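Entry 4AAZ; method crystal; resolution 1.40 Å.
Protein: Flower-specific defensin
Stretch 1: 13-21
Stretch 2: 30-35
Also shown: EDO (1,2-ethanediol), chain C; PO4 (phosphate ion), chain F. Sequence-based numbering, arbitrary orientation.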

# COMPACT_ATOMS: atom_id res chain seq x y z
N ILE A 13 0.67 -9.97 -5.62
CA ILE A 13 -0.67 -9.58 -5.21
C ILE A 13 -0.74 -9.38 -3.70
O ILE A 13 -0.02 -9.99 -2.91
N CYS A 14 -1.60 -8.44 -3.32
CA CYS A 14 -1.76 -8.03 -1.94
C CYS A 14 -2.87 -8.87 -1.32
O CYS A 14 -4.04 -8.75 -1.70
N ILE A 15 -2.50 -9.71 -0.36
CA ILE A 15 -3.46 -10.54 0.36
C ILE A 15 -3.49 -10.18 1.83
O ILE A 15 -4.56 -9.99 2.40
N THR A 16 -2.33 -10.05 2.48
CA THR A 16 -2.30 -9.64 3.88
C THR A 16 -1.60 -8.29 4.02
O THR A 16 -0.70 -7.93 3.27
N LYS A 17 -2.06 -7.54 5.01
CA LYS A 17 -1.60 -6.18 5.24
C LYS A 17 -0.11 -6.03 5.59
O LYS A 17 0.55 -5.13 5.05
N PRO A 18 0.43 -6.85 6.50
CA PRO A 18 1.77 -6.48 7.02
C PRO A 18 2.87 -6.19 5.98
O PRO A 18 3.54 -5.16 6.11
N PRO A 19 3.07 -7.04 4.96
CA PRO A 19 4.15 -6.72 4.02
C PRO A 19 3.85 -5.51 3.14
O PRO A 19 4.76 -4.85 2.64
N CYS A 20 2.56 -5.24 2.91
CA CYS A 20 2.15 -4.09 2.11
C CYS A 20 2.35 -2.79 2.91
O CYS A 20 2.93 -1.82 2.42
N ARG A 21 1.87 -2.76 4.15
CA ARG A 21 2.16 -1.63 5.01
C ARG A 21 3.66 -1.38 5.13
O ARG A 21 4.12 -0.24 5.06
N THR A 30 2.33 6.58 4.98
CA THR A 30 2.05 6.32 6.38
C THR A 30 1.32 4.99 6.61
O THR A 30 1.26 4.53 7.75
N ASP A 31 0.76 4.39 5.57
CA ASP A 31 0.13 3.08 5.68
C ASP A 31 0.06 2.44 4.30
O ASP A 31 0.26 3.11 3.27
N GLY A 32 -0.24 1.14 4.29
CA GLY A 32 -0.61 0.44 3.08
C GLY A 32 -1.70 -0.55 3.39
O GLY A 32 -1.71 -1.14 4.46
N HIS A 33 -2.62 -0.76 2.45
CA HIS A 33 -3.66 -1.75 2.56
C HIS A 33 -3.86 -2.45 1.22
O HIS A 33 -3.41 -1.96 0.17
N CYS A 34 -4.55 -3.58 1.25
CA CYS A 34 -4.84 -4.33 0.03
C CYS A 34 -6.18 -3.93 -0.55
O CYS A 34 -7.15 -3.77 0.16
N SER A 35 -6.23 -3.80 -1.88
CA SER A 35 -7.53 -3.62 -2.55
C SER A 35 -8.21 -4.97 -2.72
O SER A 35 -7.58 -6.02 -2.57

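Small disulfide-rich proteins have little room for a hydrophobic core, and this flower-specific defensin illustrates how a covalent link, a close backbone approach and one long polar side chain can serve instead. The axes of the helix that includes P18 to R21 and of the 31-34 strand approach to 6.5 Å, at 137° between their N-to-C directions; the two stretches together bury 403 Å², both sides summed.

The covalent anchor is the C14–C34 pair. Both direct their CA-to-CB bonds toward the opposite stretch, C14 with chi1 t (-164°) and C34 with chi1 m (-59°), and their sulfurs meet in a disulfide, C14 SG to C34 SG 2.1 Å, with a chi3 of -68°. C34 SG also packs against the backbone, 3.5 Å from I15 N and 3.8 Å from T16 O. By contrast, I15 (m, m) and T16 (p) point away and add almost nothing.

Within the helix, C20 also points toward the strand. Its t rotamer (171°) lays SG against the strand backbone, 3.5 Å from H33 O and 3.7 Å from G32 C, while the sulfur's covalent partner lies elsewhere in the structure. The backbones also come close, R21 CA to G32 CA 4.0 Å; an ideal CB on G32 would lie 2.8 Å from C20 O, a clash, so the absence of a side chain fits this approach. H33 (chi1 p, 68°) points away overall, yet its CB lies 4.0 Å from K17 NZ.

The CA-to-CB bond of K17 runs sideways, but chi1 to chi3 are all t, and a final p turn at chi4 (69°) brings the ammonium to the strand. There K17 NZ donates to G32 O at 2.7 Å and forms a salt bridge with D31 OD2 at 2.9 Å, with a weak additional hydrogen bond from K17 NZ to D31 OD1 at 3.2 Å. D31 likewise starts sideways, and its t rotamer (-172°) carries the carboxylate to meet the lysine.

R21 is t at chi1 and chi2, then p at chi3. R21 CD lies 3.4 Å from D31 OD1, but the charges do not pair directly: R21 NH1 remains 4.3 Å from D31 OD1. An ethanediol bridges them, its O2 accepting from R21 NH1 at 2.9 Å and donating to D31 OD1 at 2.7 Å. Elsewhere in the contact, a water O donates to C14 O at 2.8 Å and S35 O at 2.9 Å, joining the two backbones. S35 (chi1 p, 73°) points away, and its OG donates to phosphate O1 at 2.6 Å; both bound groups probably come from the crystallisation liquor.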

# COMPACT_ATOMS: atom_id res chain seq x y z
CB ILE A 13 -1.78 -10.52 -5.65
CG1 ILE A 13 -1.61 -11.89 -5.06
CG2 ILE A 13 -1.89 -10.56 -7.18
CD1 ILE A 13 -2.87 -12.78 -5.24
CB CYS A 14 -2.10 -6.55 -1.89
SG CYS A 14 -1.88 -5.80 -0.26
CB ILE A 15 -3.17 -12.06 0.20
CG1 ILE A 15 -3.29 -12.45 -1.28
CG2 ILE A 15 -4.10 -12.89 1.06
CD1 ILE A 15 -4.67 -12.26 -1.90
CB THR A 16 -1.61 -10.66 4.79
OG1 THR A 16 -0.22 -10.73 4.47
CG2 THR A 16 -2.27 -12.01 4.68
CB LYS A 17 -2.41 -5.51 6.34
CG LYS A 17 -2.08 -4.02 6.52
CD LYS A 17 -2.85 -3.42 7.68
CE LYS A 17 -2.69 -1.93 7.77
NZ LYS A 17 -3.37 -1.24 6.64
CB PRO A 18 2.14 -7.67 7.92
CG PRO A 18 0.78 -8.08 8.45
CD PRO A 18 -0.15 -7.96 7.27
CB PRO A 19 4.26 -7.99 3.18
CG PRO A 19 2.92 -8.60 3.24
CD PRO A 19 2.45 -8.34 4.66
CB CYS A 20 0.68 -4.26 1.70
SG CYS A 20 -0.05 -2.78 0.93
CB ARG A 21 1.54 -1.85 6.40
CG ARG A 21 1.97 -0.80 7.43
CD ARG A 21 1.20 -0.79 8.73
NE ARG A 21 1.12 -2.12 9.29
CZ ARG A 21 0.14 -2.57 10.07
NH1 ARG A 21 -0.85 -1.77 10.46
NH2 ARG A 21 0.14 -3.84 10.45
CB THR A 30 1.30 7.48 7.05
OG1 THR A 30 0.11 7.77 6.34
CG2 THR A 30 2.14 8.74 7.06
CB ASP A 31 -1.28 3.19 6.28
CG ASP A 31 -1.91 1.83 6.59
OD1 ASP A 31 -1.20 0.99 7.18
OD2 ASP A 31 -3.10 1.60 6.27
CB HIS A 33 -4.97 -1.11 3.02
CG HIS A 33 -5.57 -0.21 1.99
ND1 HIS A 33 -5.10 1.07 1.78
CD2 HIS A 33 -6.56 -0.40 1.10
CE1 HIS A 33 -5.77 1.62 0.79
NE2 HIS A 33 -6.67 0.76 0.36
CB CYS A 34 -4.87 -5.83 0.30
SG CYS A 34 -3.36 -6.53 0.96
CB SER A 35 -7.36 -2.89 -3.88
OG SER A 35 -6.78 -3.72 -4.86
C1 EDO C . -3.20 1.14 11.42
O1 EDO C . -2.49 1.83 12.49
C2 EDO C . -2.67 1.57 10.05
O2 EDO C . -1.36 1.05 9.87
P PO4 F . -8.79 -2.03 -7.25
O1 PO4 F . -7.35 -2.32 -7.00
O2 PO4 F . -9.48 -1.50 -6.01
O3 PO4 F . -8.81 -0.89 -8.23
O4 PO4 F . -9.46 -3.24 -7.73
O HOH W 1 -6.79 -8.61 -1.47